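Local coordinates for sensor protein (Pseudomonas syringae pv. tomato, PDB 2R8R) that forms the N-terminal region of KdpD, a membrane sensor that probably acts as an ATP-dependent histidine kinase in a two-component regulatory system, at residues 149-152 and 153-157. Numbering follows the deposited sequence.
Sequences PDWV and LQEAF
The amide N of Q154 donates to D150 O over 2.9 Å, nearly straight at 161° and in the carbonyl plane, an i to i+4 bond of a single helical turn. The same oxygen also takes a weak, bent bond from L153 N at 3.0 Å. One residue on, E155 N reaches W151 O at 3.0 Å, the donor tilted out of that carbonyl's plane. E155 is where helical backbone angles end, and A156 N bonds back to L153 O, i to i+3, as the chain leaves. This short helix, 150-154, lies in the connection that leads into strand 158-161, an outermost strand of the parallel sheet in a P-loop NTPase-type domain. Acidic D150 probably favours the helix dipole at this first turn; its OD2 is hydrogen-bonded to S131 OG, and its CB packs on Q154 NE2 at 3.6 Å. Q154, polar-ended for an exposed place, lays its aliphatic chain over the D150 carbonyl, CG 3.4 Å from D150 O. A chi1 of 70° sets W151 CG between its backbone N and carbonyl carbon. E155 OE1 comes obliquely to W151 CE3, 3.8 Å away, ring and carboxylate planes 55° apart. V152 CG2 lies over one indole face, offset toward the rim, and W107 meets the ring edge-to-face. Compact, apolar V152 packs inward against W107 and Q111 of helix 106-115, whereas A156, with just a methyl, lets the chain lie close to L7 and V9 of strand 7-12.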
ATOM      1  N   PRO A 149       6.187  -4.753  10.811  1.00 23.48           N
ATOM      2  CA  PRO A 149       7.166  -5.775  11.183  1.00 23.77           C
ATOM      3  C   PRO A 149       7.559  -6.561   9.956  1.00 23.97           C
ATOM      4  O   PRO A 149       6.692  -6.899   9.109  1.00 23.49           O
ATOM      5  CB  PRO A 149       6.423  -6.649  12.216  1.00 23.66           C
ATOM      6  CG  PRO A 149       5.321  -5.796  12.719  1.00 23.22           C
ATOM      7  CD  PRO A 149       4.907  -4.967  11.500  1.00 24.27           C
ATOM      8  N   ASP A 150       8.855  -6.812   9.834  1.00 23.93           N
ATOM      9  CA  ASP A 150       9.372  -7.505   8.662  1.00 24.55           C
ATOM     10  C   ASP A 150       8.662  -8.849   8.420  1.00 24.72           C
ATOM     11  O   ASP A 150       8.393  -9.212   7.281  1.00 24.63           O
ATOM     12  CB  ASP A 150      10.870  -7.702   8.796  1.00 24.56           C
ATOM     13  CG  ASP A 150      11.623  -6.388   8.810  1.00 25.43           C
ATOM     14  OD1 ASP A 150      11.222  -5.497   9.584  1.00 25.76           O
ATOM     15  OD2 ASP A 150      12.612  -6.251   8.051  1.00 26.32           O
ATOM     16  N   TRP A 151       8.337  -9.559   9.499  1.00 25.05           N
ATOM     17  CA  TRP A 151       7.695 -10.877   9.407  1.00 25.61           C
ATOM     18  C   TRP A 151       6.339 -10.857   8.707  1.00 25.69           C
ATOM     19  O   TRP A 151       5.971 -11.840   8.090  1.00 26.61           O
ATOM     20  CB  TRP A 151       7.599 -11.562  10.785  1.00 25.43           C
ATOM     21  CG  TRP A 151       6.622 -10.924  11.706  1.00 25.16           C
ATOM     22  CD1 TRP A 151       6.904 -10.070  12.712  1.00 24.08           C
ATOM     23  CD2 TRP A 151       5.186 -11.076  11.686  1.00 24.67           C
ATOM     24  NE1 TRP A 151       5.744  -9.685  13.341  1.00 25.21           N
ATOM     25  CE2 TRP A 151       4.675 -10.282  12.731  1.00 24.15           C
ATOM     26  CE3 TRP A 151       4.292 -11.837  10.908  1.00 24.26           C
ATOM     27  CZ2 TRP A 151       3.309 -10.211  13.020  1.00 25.61           C
ATOM     28  CZ3 TRP A 151       2.939 -11.775  11.191  1.00 24.00           C
ATOM     29  CH2 TRP A 151       2.455 -10.969  12.234  1.00 25.13           C
ATOM     30  N   VAL A 152       5.617  -9.741   8.759  1.00 26.59           N
ATOM     31  CA  VAL A 152       4.327  -9.612   8.051  1.00 26.15           C
ATOM     32  C   VAL A 152       4.546  -9.763   6.542  1.00 26.99           C
ATOM     33  O   VAL A 152       3.794 -10.484   5.828  1.00 26.19           O
ATOM     34  CB  VAL A 152       3.578  -8.293   8.366  1.00 25.63           C
ATOM     35  CG1 VAL A 152       2.379  -8.127   7.446  1.00 26.05           C
ATOM     36  CG2 VAL A 152       3.084  -8.281   9.777  1.00 24.78           C
ATOM     37  N   LEU A 153       5.605  -9.123   6.065  1.00 27.28           N
ATOM     38  CA  LEU A 153       5.968  -9.233   4.651  1.00 27.44           C
ATOM     39  C   LEU A 153       6.646 -10.569   4.298  1.00 26.88           C
ATOM     40  O   LEU A 153       6.380 -11.127   3.237  1.00 26.16           O
ATOM     41  CB  LEU A 153       6.825  -8.029   4.244  1.00 27.68           C
ATOM     42  CG  LEU A 153       7.261  -7.970   2.791  1.00 28.11           C
ATOM     43  CD1 LEU A 153       7.443  -6.560   2.376  1.00 31.55           C
ATOM     44  CD2 LEU A 153       8.577  -8.740   2.637  1.00 31.83           C
ATOM     45  N   GLN A 154       7.516 -11.063   5.187  1.00 27.02           N
ATOM     46  CA  GLN A 154       8.245 -12.338   4.986  1.00 27.30           C
ATOM     47  C   GLN A 154       7.315 -13.545   4.874  1.00 26.15           C
ATOM     48  O   GLN A 154       7.574 -14.477   4.128  1.00 25.73           O
ATOM     49  CB  GLN A 154       9.249 -12.589   6.120  1.00 27.08           C
ATOM     50  CG  GLN A 154      10.427 -11.616   6.064  1.00 29.27           C
ATOM     51  CD  GLN A 154      11.269 -11.556   7.347  1.00 29.54           C
ATOM     52  OE1 GLN A 154      11.024 -12.291   8.313  1.00 33.09           O
ATOM     53  NE2 GLN A 154      12.290 -10.676   7.346  1.00 30.15           N
ATOM     54  N   GLU A 155       6.232 -13.512   5.626  1.00 25.22           N
ATOM     55  CA  GLU A 155       5.286 -14.597   5.608  1.00 24.91           C
ATOM     56  C   GLU A 155       4.185 -14.422   4.575  1.00 23.50           C
ATOM     57  O   GLU A 155       3.268 -15.235   4.536  1.00 23.08           O
ATOM     58  CB  GLU A 155       4.723 -14.780   7.015  1.00 25.21           C
ATOM     59  CG  GLU A 155       5.848 -15.129   7.988  1.00 25.23           C
ATOM     60  CD  GLU A 155       5.361 -15.444   9.357  1.00 26.97           C
ATOM     61  OE1 GLU A 155       4.130 -15.414   9.581  1.00 32.18           O
ATOM     62  OE2 GLU A 155       6.218 -15.736  10.216  1.00 29.56           O
ATOM     63  N   ALA A 156       4.294 -13.399   3.721  1.00 22.18           N
ATOM     64  CA  ALA A 156       3.361 -13.209   2.605  1.00 21.97           C
ATOM     65  C   ALA A 156       3.479 -14.396   1.654  1.00 21.58           C
ATOM     66  O   ALA A 156       4.571 -14.877   1.404  1.00 22.33           O
ATOM     67  CB  ALA A 156       3.649 -11.914   1.873  1.00 21.22           C
ATOM     68  N   PHE A 157       2.357 -14.893   1.164  1.00 21.14           N
ATOM     69  CA  PHE A 157       2.368 -15.965   0.199  1.00 21.51           C
ATOM     70  C   PHE A 157       3.161 -15.587  -1.067  1.00 21.23           C
ATOM     71  O   PHE A 157       3.941 -16.372  -1.586  1.00 20.95           O
ATOM     72  CB  PHE A 157       0.943 -16.303  -0.190  1.00 22.07           C
ATOM     73  CG  PHE A 157       0.810 -17.598  -0.897  1.00 23.59           C
ATOM     74  CD1 PHE A 157       0.925 -18.791  -0.204  1.00 25.71           C
ATOM     75  CD2 PHE A 157       0.514 -17.646  -2.243  1.00 25.66           C
ATOM     76  CE1 PHE A 157       0.772 -20.011  -0.854  1.00 25.27           C
ATOM     77  CE2 PHE A 157       0.370 -18.866  -2.891  1.00 25.45           C
ATOM     78  CZ  PHE A 157       0.514 -20.044  -2.191  1.00 24.21           C
TER